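Local coordinates for protein halotolerant alpha-type carbonic anhydrase (dCA II) (PDB 1Y7W) that probably catalyses the reversible hydration of carbon dioxide to bicarbonate as a zinc-dependent alpha-type carbonic anhydrase that tolerates high salt, at residues A[73-78]-A[216-221]; A[93-96]-A[102-105]. All coordinates share one frame; numbering follows the deposited sequence.

Interaction 1: residues A[73-78]-A[216-221]; sequences VSLNGL and QLLPSS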
ATOM      1  N   VAL A  73      14.615  -3.712  -5.901  1.00 17.59           N
ATOM      2  CA  VAL A  73      13.758  -4.888  -6.047  1.00 16.22           C
ATOM      3  C   VAL A  73      13.825  -5.323  -7.513  1.00 17.11           C
ATOM      4  O   VAL A  73      13.985  -4.486  -8.416  1.00 18.18           O
ATOM      5  CB  VAL A  73      12.290  -4.595  -5.678  1.00 17.40           C
ATOM      6  CG1 VAL A  73      11.719  -3.528  -6.578  1.00 17.51           C
ATOM      7  CG2 VAL A  73      11.432  -5.941  -5.746  1.00 13.92           C
ATOM      8  N   SER A  74      13.860  -6.638  -7.736  1.00 17.67           N
ATOM      9  CA  SER A  74      13.757  -7.166  -9.099  1.00 18.28           C
ATOM     10  C   SER A  74      12.227  -7.450  -9.160  1.00 17.07           C
ATOM     11  O   SER A  74      11.746  -8.407  -8.541  1.00 16.53           O
ATOM     12  CB  SER A  74      14.540  -8.490  -9.258  1.00 18.77           C
ATOM     13  OG  SER A  74      15.938  -8.211  -9.356  1.00 19.41           O
ATOM     14  N   LEU A  75      11.507  -6.629  -9.906  1.00 16.37           N
ATOM     15  CA  LEU A  75      10.058  -6.713  -9.995  1.00 17.71           C
ATOM     16  C   LEU A  75       9.563  -8.023 -10.609  1.00 19.15           C
ATOM     17  O   LEU A  75       8.451  -8.449 -10.295  1.00 19.37           O
ATOM     18  CB  LEU A  75       9.490  -5.500 -10.759  1.00 17.58           C
ATOM     19  CG  LEU A  75       9.651  -4.139 -10.061  1.00 19.34           C
ATOM     20  CD1 LEU A  75       9.252  -2.976 -11.013  1.00 20.54           C
ATOM     21  CD2 LEU A  75       8.748  -4.130  -8.779  1.00 18.66           C
ATOM     22  N   ASN A  76      10.392  -8.638 -11.467  1.00 18.30           N
ATOM     23  CA  ASN A  76      10.058  -9.900 -12.100  1.00 18.23           C
ATOM     24  C   ASN A  76       8.611  -9.941 -12.633  1.00 18.06           C
ATOM     25  O   ASN A  76       8.250  -9.030 -13.408  1.00 18.43           O
ATOM     26  CB  ASN A  76      10.396 -11.002 -11.118  1.00 17.72           C
ATOM     27  CG  ASN A  76      11.916 -11.133 -10.937  1.00 17.63           C
ATOM     28  OD1 ASN A  76      12.662 -10.754 -11.837  1.00 21.65           O
ATOM     29  ND2 ASN A  76      12.358 -11.668  -9.836  1.00 19.12           N
ATOM     30  N   GLY A  77       7.815 -10.913 -12.177  1.00 18.67           N
ATOM     31  CA  GLY A  77       6.450 -11.073 -12.659  1.00 20.38           C
ATOM     32  C   GLY A  77       5.547  -9.876 -12.465  1.00 21.27           C
ATOM     33  O   GLY A  77       4.564  -9.771 -13.199  1.00 23.01           O
ATOM     34  N   LEU A  78       5.817  -8.999 -11.481  1.00 20.11           N
ATOM     35  CA  LEU A  78       4.963  -7.803 -11.322  1.00 20.01           C
ATOM     36  C   LEU A  78       5.087  -6.871 -12.513  1.00 18.58           C
ATOM     37  O   LEU A  78       4.149  -6.166 -12.833  1.00 17.78           O
ATOM     38  CB  LEU A  78       5.358  -7.011 -10.062  1.00 19.83           C
ATOM     39  CG  LEU A  78       5.259  -7.812  -8.777  1.00 20.20           C
ATOM     40  CD1 LEU A  78       5.813  -6.953  -7.609  1.00 20.32           C
ATOM     41  CD2 LEU A  78       3.863  -8.259  -8.519  1.00 19.82           C
ATOM     42  N   GLN A 216      -2.514  -3.034 -14.925  1.00 21.30           N
ATOM     43  CA  GLN A 216      -3.509  -2.329 -14.166  1.00 21.91           C
ATOM     44  C   GLN A 216      -3.046  -1.558 -12.934  1.00 21.37           C
ATOM     45  O   GLN A 216      -3.700  -0.593 -12.559  1.00 21.77           O
ATOM     46  CB  GLN A 216      -4.617  -3.303 -13.761  1.00 22.06           C
ATOM     47  CG  GLN A 216      -5.373  -3.798 -15.012  1.00 24.20           C
ATOM     48  CD  GLN A 216      -6.510  -4.717 -14.642  1.00 26.74           C
ATOM     49  OE1 GLN A 216      -6.289  -5.871 -14.274  1.00 26.35           O
ATOM     50  NE2 GLN A 216      -7.756  -4.198 -14.721  1.00 24.59           N
ATOM     51  N   LEU A 217      -1.945  -2.006 -12.317  1.00 21.97           N
ATOM     52  CA  LEU A 217      -1.459  -1.401 -11.080  1.00 20.40           C
ATOM     53  C   LEU A 217      -0.147  -0.637 -11.185  1.00 21.43           C
ATOM     54  O   LEU A 217      -0.092   0.498 -10.750  1.00 21.94           O
ATOM     55  CB  LEU A 217      -1.373  -2.468  -9.986  1.00 20.31           C
ATOM     56  CG  LEU A 217      -2.616  -3.326  -9.677  1.00 20.12           C
ATOM     57  CD1 LEU A 217      -2.233  -4.319  -8.623  1.00 18.58           C
ATOM     58  CD2 LEU A 217      -3.846  -2.492  -9.231  1.00 18.50           C
ATOM     59  N   LEU A 218       0.901  -1.216 -11.781  1.00 20.93           N
ATOM     60  CA  LEU A 218       2.164  -0.489 -11.843  1.00 21.48           C
ATOM     61  C   LEU A 218       2.032   0.747 -12.691  1.00 22.12           C
ATOM     62  O   LEU A 218       1.338   0.731 -13.719  1.00 22.62           O
ATOM     63  CB  LEU A 218       3.290  -1.351 -12.405  1.00 22.99           C
ATOM     64  CG  LEU A 218       3.710  -2.576 -11.609  1.00 23.75           C
ATOM     65  CD1 LEU A 218       5.135  -2.939 -12.098  1.00 23.83           C
ATOM     66  CD2 LEU A 218       3.779  -2.280 -10.111  1.00 25.89           C
ATOM     67  N   PRO A 219       2.711   1.849 -12.295  1.00 21.41           N
ATOM     68  CA  PRO A 219       2.597   3.073 -13.088  1.00 21.80           C
ATOM     69  C   PRO A 219       3.418   3.045 -14.365  1.00 24.21           C
ATOM     70  O   PRO A 219       4.154   2.092 -14.623  1.00 20.76           O
ATOM     71  CB  PRO A 219       3.040   4.175 -12.130  1.00 23.38           C
ATOM     72  CG  PRO A 219       3.975   3.480 -11.189  1.00 22.33           C
ATOM     73  CD  PRO A 219       3.435   2.068 -11.026  1.00 20.42           C
ATOM     74  N   SER A 220       3.299   4.114 -15.149  1.00 25.66           N
ATOM     75  CA  SER A 220       3.987   4.189 -16.424  1.00 29.44           C
ATOM     76  C   SER A 220       5.517   4.232 -16.391  1.00 32.02           C
ATOM     77  O   SER A 220       6.158   3.911 -17.403  1.00 34.18           O
ATOM     78  CB  SER A 220       3.442   5.369 -17.242  1.00 31.30           C
ATOM     79  OG  SER A 220       3.463   6.577 -16.476  1.00 34.30           O
ATOM     80  N   SER A 221       6.113   4.585 -15.250  1.00 29.37           N
ATOM     81  CA  SER A 221       7.564   4.618 -15.149  1.00 26.93           C
ATOM     82  C   SER A 221       7.938   3.783 -13.942  1.00 26.09           C
ATOM     83  O   SER A 221       7.151   3.645 -12.995  1.00 23.03           O
ATOM     84  CB  SER A 221       8.056   6.066 -15.008  1.00 26.64           C
ATOM     85  OG  SER A 221       9.250   6.128 -14.266  1.00 28.06           O
TER
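Leu78 N donates a 2.9 Å hydrogen bond to Leu75 O, closing a beta turn that presents the side chain of Leu75 and the carbonyl of Leu78 to Leu218 of segment 216-221. Asn76 and Gly77 occupy the corner with backbone angles close to a type II' turn, Asn76 carrying the positive phi, and the chain then enters a short 3-10 segment at Gly77 and Leu78. Against this turn the other segment sends a single side chain. The CG of Leu218 lies beside its own backbone N and anti to the carbonyl carbon (chi1 -64°), which projects the CD1 methyl at the turn. There Leu218 CD1 comes to 3.5 Å from Leu78 O, approaching the carbonyl from its flank rather than from beyond the oxygen, and its branch carbon CG lies 3.8 Å from that same Leu78 O. A second neighbour is a methyl: Leu218 CD1 and Leu75 CD1 are 4.3 Å apart. The side chain of Leu78 stays farther off, so that residue meets Leu218 through its backbone. Leu75 and Leu78 also pack on Ile169 of strand 166-175, while Pro219 rests on Ile171 of the same strand, so the two loops share one support on the large mixed sheet. In segment 216-221, Leu217 O and Leu218 O accept hydrogen bonds from NE and NH1 of Arg249 on strand 240-251. The contact is thus small, burying 118 Å² in all: van der Waals contact with a carbonyl oxygen and a methyl joins the segments directly, while their polar bonds lie within a segment or go to other parts of the chain.

Interaction 2: residues A[93-96]-A[102-105]; sequences AKVD and KVTF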
ATOM      1  N   ALA A  93      -9.489 -12.877  -7.090  1.00 22.19           N
ATOM      2  CA  ALA A  93      -9.415 -11.618  -6.368  1.00 21.64           C
ATOM      3  C   ALA A  93     -10.753 -11.318  -5.634  1.00 22.52           C
ATOM      4  O   ALA A  93     -11.832 -11.707  -6.086  1.00 19.26           O
ATOM      5  CB  ALA A  93      -9.085 -10.498  -7.358  1.00 21.35           C
ATOM      6  N   LYS A  94     -10.651 -10.669  -4.475  1.00 22.71           N
ATOM      7  CA  LYS A  94     -11.802 -10.312  -3.637  1.00 23.74           C
ATOM      8  C   LYS A  94     -11.520  -8.917  -2.996  1.00 24.37           C
ATOM      9  O   LYS A  94     -10.362  -8.541  -2.761  1.00 23.85           O
ATOM     10  CB  LYS A  94     -11.969 -11.353  -2.548  1.00 26.71           C
ATOM     11  CG  LYS A  94     -12.206 -12.748  -3.146  1.00 30.05           C
ATOM     12  CD  LYS A  94     -12.307 -13.817  -2.090  1.00 33.60           C
ATOM     13  CE  LYS A  94     -12.742 -15.117  -2.818  1.00 40.29           C
ATOM     14  NZ  LYS A  94     -12.941 -16.309  -1.903  1.00 44.88           N
ATOM     15  N   VAL A  95     -12.563  -8.142  -2.752  1.00 20.31           N
ATOM     16  CA  VAL A  95     -12.337  -6.821  -2.162  1.00 20.62           C
ATOM     17  C   VAL A  95     -13.192  -6.711  -0.886  1.00 21.07           C
ATOM     18  O   VAL A  95     -14.254  -7.349  -0.781  1.00 20.53           O
ATOM     19  CB  VAL A  95     -12.677  -5.725  -3.181  1.00 20.16           C
ATOM     20  CG1 VAL A  95     -14.140  -5.830  -3.606  1.00 21.26           C
ATOM     21  CG2 VAL A  95     -12.398  -4.337  -2.585  1.00 19.95           C
ATOM     22  N   ASP A  96     -12.693  -5.982   0.108  1.00 20.85           N
ATOM     23  CA  ASP A  96     -13.471  -5.792   1.330  1.00 19.65           C
ATOM     24  C   ASP A  96     -14.198  -4.449   1.123  1.00 20.17           C
ATOM     25  O   ASP A  96     -13.569  -3.408   0.775  1.00 17.72           O
ATOM     26  CB  ASP A  96     -12.547  -5.725   2.569  1.00 18.51           C
ATOM     27  CG  ASP A  96     -11.970  -7.113   2.984  1.00 20.47           C
ATOM     28  OD1 ASP A  96     -12.349  -8.148   2.369  1.00 21.27           O
ATOM     29  OD2 ASP A  96     -11.137  -7.134   3.940  1.00 21.19           O
ATOM     30  N   LYS A 102      -9.435  -3.256   0.954  1.00 18.12           N
ATOM     31  CA  LYS A 102      -8.410  -4.275   0.802  1.00 17.60           C
ATOM     32  C   LYS A 102      -8.801  -5.303  -0.251  1.00 18.97           C
ATOM     33  O   LYS A 102      -9.942  -5.773  -0.240  1.00 19.18           O
ATOM     34  CB  LYS A 102      -8.239  -5.022   2.121  1.00 19.24           C
ATOM     35  CG  LYS A 102      -7.054  -5.988   2.040  1.00 19.72           C
ATOM     36  CD  LYS A 102      -6.696  -6.483   3.439  1.00 22.72           C
ATOM     37  CE  LYS A 102      -7.708  -7.536   3.954  1.00 26.71           C
ATOM     38  NZ  LYS A 102      -7.210  -8.231   5.253  1.00 30.88           N
ATOM     39  N   VAL A 103      -7.832  -5.715  -1.077  1.00 17.91           N
ATOM     40  CA  VAL A 103      -8.049  -6.696  -2.118  1.00 17.73           C
ATOM     41  C   VAL A 103      -7.112  -7.853  -1.780  1.00 18.72           C
ATOM     42  O   VAL A 103      -5.937  -7.638  -1.462  1.00 16.83           O
ATOM     43  CB  VAL A 103      -7.747  -6.120  -3.518  1.00 17.66           C
ATOM     44  CG1 VAL A 103      -7.785  -7.241  -4.626  1.00 17.90           C
ATOM     45  CG2 VAL A 103      -8.757  -5.028  -3.863  1.00 17.32           C
ATOM     46  N   THR A 104      -7.682  -9.061  -1.745  1.00 17.99           N
ATOM     47  CA  THR A 104      -6.921 -10.282  -1.472  1.00 18.84           C
ATOM     48  C   THR A 104      -7.056 -11.172  -2.722  1.00 19.21           C
ATOM     49  O   THR A 104      -7.881 -10.915  -3.624  1.00 19.15           O
ATOM     50  CB  THR A 104      -7.479 -11.035  -0.221  1.00 19.39           C
ATOM     51  OG1 THR A 104      -8.911 -11.103  -0.320  1.00 23.08           O
ATOM     52  CG2 THR A 104      -7.116 -10.277   1.100  1.00 19.46           C
ATOM     53  N   PHE A 105      -6.261 -12.236  -2.799  1.00 19.81           N
ATOM     54  CA  PHE A 105      -6.278 -13.049  -3.996  1.00 20.03           C
ATOM     55  C   PHE A 105      -5.465 -14.319  -3.713  1.00 22.00           C
ATOM     56  O   PHE A 105      -4.893 -14.460  -2.649  1.00 21.04           O
ATOM     57  CB  PHE A 105      -5.637 -12.231  -5.150  1.00 18.63           C
ATOM     58  CG  PHE A 105      -4.447 -11.362  -4.709  1.00 19.81           C
ATOM     59  CD1 PHE A 105      -3.233 -11.929  -4.350  1.00 18.68           C
ATOM     60  CD2 PHE A 105      -4.626  -9.963  -4.501  1.00 17.71           C
ATOM     61  CE1 PHE A 105      -2.183 -11.110  -3.760  1.00 19.44           C
ATOM     62  CE2 PHE A 105      -3.628  -9.161  -3.935  1.00 17.38           C
ATOM     63  CZ  PHE A 105      -2.397  -9.738  -3.562  1.00 16.85           C
TER
HETATM   64  O   HOH W   1     -10.307  -8.804   0.212  1.00 29.68           O
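An antiparallel beta hairpin pairs Lys94 with Thr104 and Val95 with Val103, and it forms two strands of a small three-stranded sheet completed by strand 206-207. Lys94 and Thr104 make the hydrogen-bonded pair: Lys94 N reaches Thr104 O at 2.9 Å, and Thr104 N returns a bond of the same length to Lys94 O. Toward the turn, Asp96 N donates to Lys102 O over 2.8 Å. Val95 and Val103, the non-hydrogen-bonded pair, are buried on one face, where their CG2 methyls meet at 3.9 Å with the side chains crossing at a slant. The CG2 of Val95 lies opposite its backbone N, while Val103 CG1, likewise placed (chi1 172°), lies 3.4 Å from Lys94 O. On this side of the hairpin Val103 also packs on Phe129 of strand 120-133. Asp96 and Lys102 run side by side in the same direction; the Lys102 chain bends at chi3 (75°), and its CE lies 3.5 Å from Asp96 OD2, yet the ammonium remains beyond salt-bridge range. The carboxylate is held elsewhere, Asp96 OD1 accepting the backbone N-H of Gly205. A water also donates to Asp96 OD1 or to Lys102 O, though acceptors in its reach outnumber its protons, and it completes the local network with a 2.7 Å hydrogen bond to Thr104 OG1.

Overall arrangement
Interaction 2 falls, in sequence, between the two segments of interaction 1, and their centres lie 19 Å apart. The nearest atoms of the two contacts are about 7 Å from each other, so they do not touch. In the hairpin of interaction 2, the side chain of Lys102 is about 9 Å from the zinc ion bound by His130, His132 and His150, and Val103 bonds through its backbone to Phe129, the residue before His130. The sodium ion bound at Gly82, Gln84 and Gly87 is about 11 Å from the side chain of Leu78 in interaction 1; the side chain of Phe105 in the hairpin is about 13 Å from the same sodium ion.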